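VESB protease (Vibrio cholerae, PDB 4LK4) probably hydrolyses peptide bonds as a secreted serine endopeptidase of the trypsin family, its protease domain being followed by an Ig-like domain. Local coordinates at residues 328-333 / 339-344; 91-96 / 250-255; 270-273 / 277-280. The protein carries 1 engineered substitution. One frame throughout, in Å; residues are numbered along the deposited sequence.

Contacts 1 and 3 both belong to the Ig-like domain, whereas contact 2 joins that domain to the trypsin-like one and lies nearest the centre of the chain. Contact 1 is a regular hairpin held by paired backbone bonds, with a buried, largely aromatic face and a more exposed charged one. Contact 3, small but buried, is an asparagine against a leucine at one end of the domain. Contact 2 is partly buried and rests on a single glutamine amide plus a little aliphatic packing. The three are physically connected: S344 OG of contact 1 probably hydrogen-bonds to D251 O on the neighbouring strand 248-258 and to Y270 OH on strand 262-272.

Contact 1 of 3, residues 328-333 / 339-344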
loop_
_atom_site.group_PDB
_atom_site.type_symbol
_atom_site.label_atom_id
_atom_site.label_comp_id
_atom_site.label_asym_id
_atom_site.label_seq_id
_atom_site.Cartn_x
_atom_site.Cartn_y
_atom_site.Cartn_z
ATOM N N ASP A 328 -17.523 -4.171 -6.303
ATOM C CA ASP A 328 -16.237 -4.180 -6.964
ATOM C C ASP A 328 -16.369 -4.557 -8.417
ATOM O O ASP A 328 -17.014 -5.539 -8.754
ATOM C CB ASP A 328 -15.341 -5.195 -6.266
ATOM C CG ASP A 328 -14.996 -4.767 -4.846
ATOM O OD1 ASP A 328 -15.310 -3.604 -4.512
ATOM O OD2 ASP A 328 -14.414 -5.557 -4.070
ATOM N N PHE A 329 -15.754 -3.774 -9.280
ATOM C CA PHE A 329 -15.751 -4.075 -10.701
ATOM C C PHE A 329 -14.353 -3.873 -11.280
ATOM O O PHE A 329 -13.545 -3.103 -10.763
ATOM C CB PHE A 329 -16.767 -3.209 -11.443
ATOM C CG PHE A 329 -16.557 -1.746 -11.236
ATOM C CD1 PHE A 329 -17.095 -1.111 -10.136
ATOM C CD2 PHE A 329 -15.793 -1.015 -12.125
ATOM C CE1 PHE A 329 -16.883 0.237 -9.930
ATOM C CE2 PHE A 329 -15.585 0.330 -11.938
ATOM C CZ PHE A 329 -16.125 0.960 -10.831
ATOM N N GLU A 330 -14.116 -4.551 -12.383
ATOM C CA GLU A 330 -12.815 -4.742 -12.941
ATOM C C GLU A 330 -12.850 -4.357 -14.414
ATOM O O GLU A 330 -13.732 -4.815 -15.165
ATOM C CB GLU A 330 -12.488 -6.225 -12.803
ATOM C CG GLU A 330 -11.042 -6.599 -13.008
ATOM C CD GLU A 330 -10.634 -7.823 -12.175
ATOM O OE1 GLU A 330 -10.557 -8.935 -12.747
ATOM O OE2 GLU A 330 -10.400 -7.674 -10.944
ATOM N N LEU A 331 -11.920 -3.515 -14.834
ATOM C CA LEU A 331 -11.728 -3.271 -16.254
ATOM C C LEU A 331 -10.441 -3.966 -16.661
ATOM O O LEU A 331 -9.436 -3.833 -15.988
ATOM C CB LEU A 331 -11.641 -1.782 -16.576
ATOM C CG LEU A 331 -12.923 -0.959 -16.692
ATOM C CD1 LEU A 331 -13.608 -0.781 -15.345
ATOM C CD2 LEU A 331 -12.565 0.404 -17.277
ATOM N N ILE A 332 -10.488 -4.681 -17.781
ATOM C CA ILE A 332 -9.373 -5.468 -18.277
ATOM C C ILE A 332 -8.866 -4.907 -19.604
ATOM O O ILE A 332 -9.661 -4.608 -20.512
ATOM C CB ILE A 332 -9.825 -6.897 -18.556
ATOM C CG1 ILE A 332 -10.664 -7.441 -17.404
ATOM C CG2 ILE A 332 -8.620 -7.780 -18.790
ATOM C CD1 ILE A 332 -11.399 -8.716 -17.764
ATOM N N PHE A 333 -7.546 -4.814 -19.724
ATOM C CA PHE A 333 -6.904 -4.277 -20.914
ATOM C C PHE A 333 -5.850 -5.219 -21.393
ATOM O O PHE A 333 -5.177 -5.834 -20.584
ATOM C CB PHE A 333 -6.225 -2.958 -20.639
ATOM C CG PHE A 333 -7.122 -1.935 -20.033
ATOM C CD1 PHE A 333 -7.321 -1.897 -18.661
ATOM C CD2 PHE A 333 -7.754 -0.995 -20.830
ATOM C CE1 PHE A 333 -8.139 -0.940 -18.092
ATOM C CE2 PHE A 333 -8.575 -0.032 -20.265
ATOM C CZ PHE A 333 -8.762 -0.004 -18.890
ATOM N N SER A 339 -1.602 -8.444 -20.137
ATOM C CA SER A 339 -2.833 -7.750 -19.799
ATOM C C SER A 339 -2.725 -7.038 -18.478
ATOM O O SER A 339 -1.884 -7.375 -17.686
ATOM C CB SER A 339 -4.014 -8.708 -19.771
ATOM O OG SER A 339 -3.890 -9.695 -18.780
ATOM N N LYS A 340 -3.603 -6.054 -18.280
ATOM C CA LYS A 340 -3.683 -5.264 -17.053
ATOM C C LYS A 340 -5.119 -5.190 -16.585
ATOM O O LYS A 340 -6.059 -5.142 -17.407
ATOM C CB LYS A 340 -3.168 -3.860 -17.308
ATOM C CG LYS A 340 -1.716 -3.860 -17.726
ATOM C CD LYS A 340 -1.158 -2.460 -17.778
ATOM C CE LYS A 340 0.261 -2.493 -18.304
ATOM N NZ LYS A 340 0.849 -1.126 -18.296
ATOM N N ARG A 341 -5.297 -5.201 -15.274
ATOM C CA ARG A 341 -6.615 -5.176 -14.678
ATOM C C ARG A 341 -6.624 -4.070 -13.661
ATOM O O ARG A 341 -5.727 -3.983 -12.837
ATOM C CB ARG A 341 -6.932 -6.512 -13.994
ATOM C CG ARG A 341 -7.066 -7.689 -14.964
ATOM C CD ARG A 341 -7.274 -9.023 -14.257
ATOM N NE ARG A 341 -7.396 -10.147 -15.191
ATOM C CZ ARG A 341 -8.544 -10.702 -15.592
ATOM N NH1 ARG A 341 -9.726 -10.265 -15.174
ATOM N NH2 ARG A 341 -8.511 -11.713 -16.438
ATOM N N ALA A 342 -7.625 -3.218 -13.728
ATOM C CA ALA A 342 -7.904 -2.275 -12.691
ATOM C C ALA A 342 -9.190 -2.722 -12.026
ATOM O O ALA A 342 -10.216 -2.938 -12.698
ATOM C CB ALA A 342 -8.083 -0.892 -13.269
ATOM N N THR A 343 -9.133 -2.830 -10.699
ATOM C CA THR A 343 -10.285 -3.199 -9.884
ATOM C C THR A 343 -10.671 -1.995 -9.027
ATOM O O THR A 343 -9.895 -1.540 -8.201
ATOM C CB THR A 343 -9.939 -4.425 -9.021
ATOM O OG1 THR A 343 -9.441 -5.450 -9.868
ATOM C CG2 THR A 343 -11.114 -4.970 -8.307
ATOM N N SER A 344 -11.874 -1.473 -9.260
ATOM C CA SER A 344 -12.405 -0.328 -8.516
ATOM C C SER A 344 -13.573 -0.740 -7.645
ATOM O O SER A 344 -14.062 -1.851 -7.762
ATOM C CB SER A 344 -12.871 0.742 -9.476
ATOM O OG SER A 344 -11.796 1.208 -10.262
#
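Strands 328-333 and 339-344 run antiparallel, their axes 4.6 Å apart at closest approach and their directions at 160°. Three hydrogen-bonded pairs, F329 with S344, L331 with A342 and F333 with K340, each exchange two backbone N-H···O bonds. The two non-hydrogen-bonded pairs between them, E330 with T343 and I332 with R341, bring their CA atoms closer, and CA-H···O contacts supplement the ladder. The network of E330, R341 and T343 lies on one face, together with I332. E330 spreads its carboxylate over two residues of the partner strand: R341 NH1 meets E330 OE1 at 2.9 Å in a salt bridge, and T343 OG1 donates to E330 OE2 at 2.7 Å. Both partners approach on anti sides and somewhat out of the carboxylate plane, and the guanidinium stands 76° to that plane. A bend at chi2 in E330 helps bring the two oxygens across the strand gap. I332 lies alongside R341, pointing the same way, with I332 CD1 3.5 Å from R341 NH1, so the guanidinium has an aliphatic neighbour as well as an anionic one. K243 reaches T343 OG1 from outside the hairpin. On the other face F329, L331, F333, K340, A342 and S344 are buried, K340 leading its NZ away to D274 and N246. The ring of F329 receives S344 CB over one face in a CH-pi contact, 4.0 Å from the ring centroid; chi1 of 56° sets CG between the backbone N and the carbonyl carbon and swings the ring over the partner strand. S344 OG itself is bonded to Y270, and F268 meets F329 edge-to-face. This two-faced ladder is a beta hairpin of strands 324-335 and 338-349, its largely apolar, aromatic side turned into the core of the Ig-like beta sandwich.

Contact 2 of 3, residues 91-96 / 250-255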
loop_
_atom_site.group_PDB
_atom_site.type_symbol
_atom_site.label_atom_id
_atom_site.label_comp_id
_atom_site.label_asym_id
_atom_site.label_seq_id
_atom_site.Cartn_x
_atom_site.Cartn_y
_atom_site.Cartn_z
ATOM N N ARG A 91 -5.224 0.698 -2.002
ATOM C CA ARG A 91 -5.178 -0.147 -0.820
ATOM C C ARG A 91 -5.694 -1.518 -1.152
ATOM O O ARG A 91 -6.484 -1.676 -2.068
ATOM C CB ARG A 91 -6.057 0.442 0.263
ATOM C CG ARG A 91 -5.665 1.847 0.683
ATOM C CD ARG A 91 -6.844 2.485 1.398
ATOM N NE ARG A 91 -6.627 2.512 2.825
ATOM C CZ ARG A 91 -7.570 2.475 3.762
ATOM N NH1 ARG A 91 -8.863 2.359 3.462
ATOM N NH2 ARG A 91 -7.188 2.536 5.039
ATOM N N HIS A 92 -5.296 -2.528 -0.396
ATOM C CA HIS A 92 -5.821 -3.850 -0.658
ATOM C C HIS A 92 -7.321 -3.825 -0.464
ATOM O O HIS A 92 -7.806 -3.302 0.517
ATOM C CB HIS A 92 -5.203 -4.888 0.246
ATOM C CG HIS A 92 -5.230 -6.257 -0.345
ATOM N ND1 HIS A 92 -6.359 -7.041 -0.328
ATOM C CD2 HIS A 92 -4.291 -6.966 -1.013
ATOM C CE1 HIS A 92 -6.113 -8.185 -0.938
ATOM N NE2 HIS A 92 -4.864 -8.165 -1.365
ATOM N N LEU A 93 -8.068 -4.377 -1.405
ATOM C CA LEU A 93 -9.521 -4.311 -1.340
ATOM C C LEU A 93 -10.108 -5.265 -0.286
ATOM O O LEU A 93 -11.282 -5.129 0.082
ATOM C CB LEU A 93 -10.122 -4.547 -2.721
ATOM C CG LEU A 93 -9.868 -3.391 -3.704
ATOM C CD1 LEU A 93 -10.526 -3.717 -5.033
ATOM C CD2 LEU A 93 -10.416 -2.068 -3.184
ATOM N N SER A 94 -9.284 -6.202 0.197
ATOM C CA SER A 94 -9.598 -7.050 1.360
ATOM C C SER A 94 -8.990 -6.522 2.680
ATOM O O SER A 94 -9.085 -7.171 3.720
ATOM C CB SER A 94 -9.165 -8.506 1.096
ATOM O OG SER A 94 -9.869 -9.023 -0.049
ATOM N N TYR A 95 -8.389 -5.340 2.651
ATOM C CA TYR A 95 -7.963 -4.682 3.890
ATOM C C TYR A 95 -9.162 -4.555 4.796
ATOM O O TYR A 95 -10.239 -4.136 4.354
ATOM C CB TYR A 95 -7.382 -3.299 3.616
ATOM C CG TYR A 95 -7.239 -2.434 4.841
ATOM C CD1 TYR A 95 -6.397 -2.793 5.889
ATOM C CD2 TYR A 95 -7.939 -1.249 4.944
ATOM C CE1 TYR A 95 -6.251 -1.982 7.002
ATOM C CE2 TYR A 95 -7.820 -0.445 6.045
ATOM C CZ TYR A 95 -6.973 -0.809 7.071
ATOM O OH TYR A 95 -6.910 0.019 8.155
ATOM N N SER A 96 -8.997 -4.975 6.036
ATOM C CA SER A 96 -10.019 -4.785 7.063
ATOM C C SER A 96 -9.360 -4.020 8.200
ATOM O O SER A 96 -8.393 -4.501 8.797
ATOM C CB SER A 96 -10.579 -6.126 7.583
ATOM O OG SER A 96 -9.536 -7.001 8.045
ATOM N N TYR A 250 -5.521 4.747 -11.852
ATOM C CA TYR A 250 -6.949 4.912 -11.757
ATOM C C TYR A 250 -7.502 5.157 -10.344
ATOM O O TYR A 250 -6.845 4.897 -9.332
ATOM C CB TYR A 250 -7.593 3.676 -12.341
ATOM C CG TYR A 250 -7.313 2.407 -11.585
ATOM C CD1 TYR A 250 -6.105 1.721 -11.748
ATOM C CD2 TYR A 250 -8.250 1.883 -10.711
ATOM C CE1 TYR A 250 -5.843 0.540 -11.056
ATOM C CE2 TYR A 250 -8.000 0.711 -10.005
ATOM C CZ TYR A 250 -6.793 0.033 -10.182
ATOM O OH TYR A 250 -6.572 -1.160 -9.512
ATOM N N ASP A 251 -8.741 5.642 -10.312
ATOM C CA ASP A 251 -9.520 5.768 -9.080
ATOM C C ASP A 251 -9.937 4.375 -8.618
ATOM O O ASP A 251 -10.712 3.668 -9.308
ATOM C CB ASP A 251 -10.777 6.631 -9.314
ATOM C CG ASP A 251 -10.454 7.999 -9.903
ATOM O OD1 ASP A 251 -9.684 8.731 -9.261
ATOM O OD2 ASP A 251 -10.963 8.352 -10.990
ATOM N N GLN A 252 -9.442 3.977 -7.455
ATOM C CA GLN A 252 -9.720 2.649 -6.943
ATOM C C GLN A 252 -11.053 2.590 -6.205
ATOM O O GLN A 252 -11.910 1.798 -6.550
ATOM C CB GLN A 252 -8.619 2.206 -6.002
ATOM C CG GLN A 252 -8.602 0.704 -5.750
ATOM C CD GLN A 252 -7.752 0.335 -4.534
ATOM O OE1 GLN A 252 -7.535 1.143 -3.640
ATOM N NE2 GLN A 252 -7.299 -0.905 -4.497
ATOM N N VAL A 253 -11.225 3.432 -5.195
ATOM C CA VAL A 253 -12.345 3.287 -4.273
ATOM C C VAL A 253 -13.038 4.611 -4.210
ATOM O O VAL A 253 -12.442 5.610 -3.853
ATOM C CB VAL A 253 -11.897 2.915 -2.830
ATOM C CG1 VAL A 253 -13.089 2.846 -1.889
ATOM C CG2 VAL A 253 -11.196 1.581 -2.807
ATOM N N ALA A 254 -14.313 4.619 -4.525
ATOM C CA ALA A 254 -15.132 5.771 -4.241
ATOM C C ALA A 254 -16.005 5.357 -3.098
ATOM O O ALA A 254 -16.918 4.572 -3.276
ATOM C CB ALA A 254 -15.947 6.129 -5.453
ATOM N N ASN A 255 -15.680 5.822 -1.904
ATOM C CA ASN A 255 -16.514 5.543 -0.743
ATOM C C ASN A 255 -17.394 6.742 -0.486
ATOM O O ASN A 255 -16.909 7.746 0.001
ATOM C CB ASN A 255 -15.684 5.257 0.510
ATOM C CG ASN A 255 -16.555 4.856 1.701
ATOM O OD1 ASN A 255 -17.690 5.331 1.865
ATOM N ND2 ASN A 255 -16.036 3.955 2.526
#
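Q252 reaches from the Ig-like domain to the backbone of R91, where strand 82-91 of the trypsin-like barrel ends, and its amide makes the close part of this contact. Q252 NE2 donates to R91 O at 2.7 Å, while Q252 OE1 accepts from R91 N at 2.9 Å; the N-H···O angles are both near 155°. Neither bond is perfectly coplanar: R91 O is tilted from the amide plane, and R91 N also lies somewhat off it. Two opposed bonds to the N and O of one residue fix the flip of the amide as well as its position. The glutamine gets there by extension, with CG anti to the backbone N (chi1 -163°) and the chain straight beyond CG. L93 comes from the opposite direction, setting its CD2 3.6 Å from Q252 NE2, so an aliphatic branch borders the polar pair.

The other side is looser. There L93 CD2 meets V253 CG2 at 3.8 Å, the two side chains sliding past each other, and V253 is largely exposed. The summed buried surface is just 165 Å², and the nearest CA atoms, those of R91 and Q252, are 8.1 Å apart, so no backbone pairing joins these segments, and the Q252 side chain spans the distance to the R91 backbone. R91 turns its guanidinium away toward D59. Nearby, Y90 OH accepts from Y250 N and L93 O is bonded to R345, so further polar links lie beside the glutamine.

The amide bonds directionally without itself carrying a charge, while R345 supplies a charged donor beside it. The chemistry is thus consistent with a specific mutual placement of the protease and Ig-like domains, achieved with little apolar burial between these segments.

Contact 3 of 3, residues 270-273 / 277-280; sequences YTNL and ALTY
N272 and L278 meet obliquely, with the amide of the asparagine passing beside the branched end of the leucine. The closest approach is N272 OD1 to L278 CD1, 3.6 Å, and the carbon beneath that oxygen, N272 CG, lies 4.0 Å from the same methyl. The second methyl, L278 CD2, sits lower along the asparagine, 4.2 Å from N272 CB, so the fork of the leucine follows N272 from root to amide. On the amide's nitrogen side, N272 ND2 comes within 4.0 Å of A277 CA, toward the start of strand 278-283.

Torsions account for the placement. N272 holds CG anti to the backbone N (chi1 178°), which carries the amide out toward segment 277-280. The chi1 of L278, -124°, is off the staggered positions, and from there its methyls lie against N272, while the side chain also touches F333 and K340 of the neighbouring hairpin.

The polar ends of N272 are engaged along the intervening turn: OD1 accepts from D274 N and ND2 donates to N276 O. Weaker bonds run from ND2 to L305 O and A306 O. The nearest CA pair, N272 and L278, is 6.8 Å apart, wider than the paired strands of a hairpin, and the two strands are not neighbours in the sheet order; the chain crosses here from one part of the Ig-like sandwich to another.

Both atoms of a buried amide thus find backbone partners in the connection, and dispersion against L278 supplies the direct contact. The chemistry is consistent with N272 helping to hold the turn through its bonds to D274 N and N276 O, while the leucine packs one methyl against the amide and the other against CB of N272.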
loop_
_atom_site.group_PDB
_atom_site.type_symbol
_atom_site.label_atom_id
_atom_site.label_comp_id
_atom_site.label_asym_id
_atom_site.label_seq_id
_atom_site.Cartn_x
_atom_site.Cartn_y
_atom_site.Cartn_z
ATOM N N TYR A 270 -9.418 6.076 -15.625
ATOM C CA TYR A 270 -8.396 5.067 -15.923
ATOM C C TYR A 270 -7.438 5.689 -16.936
ATOM O O TYR A 270 -7.873 6.197 -17.975
ATOM C CB TYR A 270 -9.062 3.794 -16.480
ATOM C CG TYR A 270 -10.059 3.247 -15.488
ATOM C CD1 TYR A 270 -11.380 3.698 -15.477
ATOM C CD2 TYR A 270 -9.664 2.348 -14.507
ATOM C CE1 TYR A 270 -12.285 3.251 -14.525
ATOM C CE2 TYR A 270 -10.562 1.888 -13.561
ATOM C CZ TYR A 270 -11.869 2.352 -13.565
ATOM O OH TYR A 270 -12.756 1.920 -12.603
ATOM N N THR A 271 -6.147 5.670 -16.623
ATOM C CA THR A 271 -5.135 6.356 -17.414
ATOM C C THR A 271 -3.917 5.466 -17.661
ATOM O O THR A 271 -3.361 4.883 -16.720
ATOM C CB THR A 271 -4.657 7.598 -16.666
ATOM O OG1 THR A 271 -5.793 8.338 -16.218
ATOM C CG2 THR A 271 -3.799 8.467 -17.558
ATOM N N ASN A 272 -3.490 5.378 -18.913
ATOM C CA ASN A 272 -2.326 4.588 -19.276
ATOM C C ASN A 272 -1.051 5.411 -19.159
ATOM O O ASN A 272 -0.821 6.305 -19.979
ATOM C CB ASN A 272 -2.456 4.097 -20.702
ATOM C CG ASN A 272 -1.260 3.300 -21.166
ATOM O OD1 ASN A 272 -0.623 2.601 -20.381
ATOM N ND2 ASN A 272 -0.966 3.374 -22.466
ATOM N N LEU A 273 -0.226 5.095 -18.159
ATOM C CA LEU A 273 1.069 5.719 -18.019
ATOM C C LEU A 273 2.184 4.928 -18.712
ATOM O O LEU A 273 3.338 5.356 -18.666
ATOM C CB LEU A 273 1.415 5.901 -16.537
ATOM C CG LEU A 273 0.418 6.719 -15.710
ATOM C CD1 LEU A 273 0.841 6.801 -14.260
ATOM C CD2 LEU A 273 0.258 8.110 -16.284
ATOM N N ALA A 277 0.560 1.133 -26.006
ATOM C CA ALA A 277 -0.874 1.366 -25.969
ATOM C C ALA A 277 -1.633 0.264 -25.223
ATOM O O ALA A 277 -1.236 -0.900 -25.220
ATOM C CB ALA A 277 -1.409 1.493 -27.389
ATOM N N LEU A 278 -2.750 0.659 -24.624
ATOM C CA LEU A 278 -3.642 -0.235 -23.895
ATOM C C LEU A 278 -4.924 -0.397 -24.699
ATOM O O LEU A 278 -5.388 0.576 -25.287
ATOM C CB LEU A 278 -3.995 0.413 -22.568
ATOM C CG LEU A 278 -3.701 -0.359 -21.298
ATOM C CD1 LEU A 278 -2.204 -0.558 -21.147
ATOM C CD2 LEU A 278 -4.292 0.414 -20.135
ATOM N N THR A 279 -5.503 -1.599 -24.735
ATOM C CA THR A 279 -6.792 -1.798 -25.429
ATOM C C THR A 279 -7.814 -2.389 -24.475
ATOM O O THR A 279 -7.610 -3.466 -23.928
ATOM C CB THR A 279 -6.674 -2.723 -26.655
ATOM O OG1 THR A 279 -5.694 -2.211 -27.562
ATOM C CG2 THR A 279 -8.014 -2.840 -27.386
ATOM N N TYR A 280 -8.911 -1.671 -24.281
ATOM C CA TYR A 280 -10.003 -2.123 -23.428
ATOM C C TYR A 280 -10.635 -3.353 -24.053
ATOM O O TYR A 280 -11.134 -3.291 -25.157
ATOM C CB TYR A 280 -11.028 -0.999 -23.304
ATOM C CG TYR A 280 -12.210 -1.234 -22.393
ATOM C CD1 TYR A 280 -12.104 -1.935 -21.203
ATOM C CD2 TYR A 280 -13.423 -0.670 -22.700
ATOM C CE1 TYR A 280 -13.205 -2.103 -20.375
ATOM C CE2 TYR A 280 -14.520 -0.813 -21.881
ATOM C CZ TYR A 280 -14.417 -1.529 -20.718
ATOM O OH TYR A 280 -15.561 -1.645 -19.942
#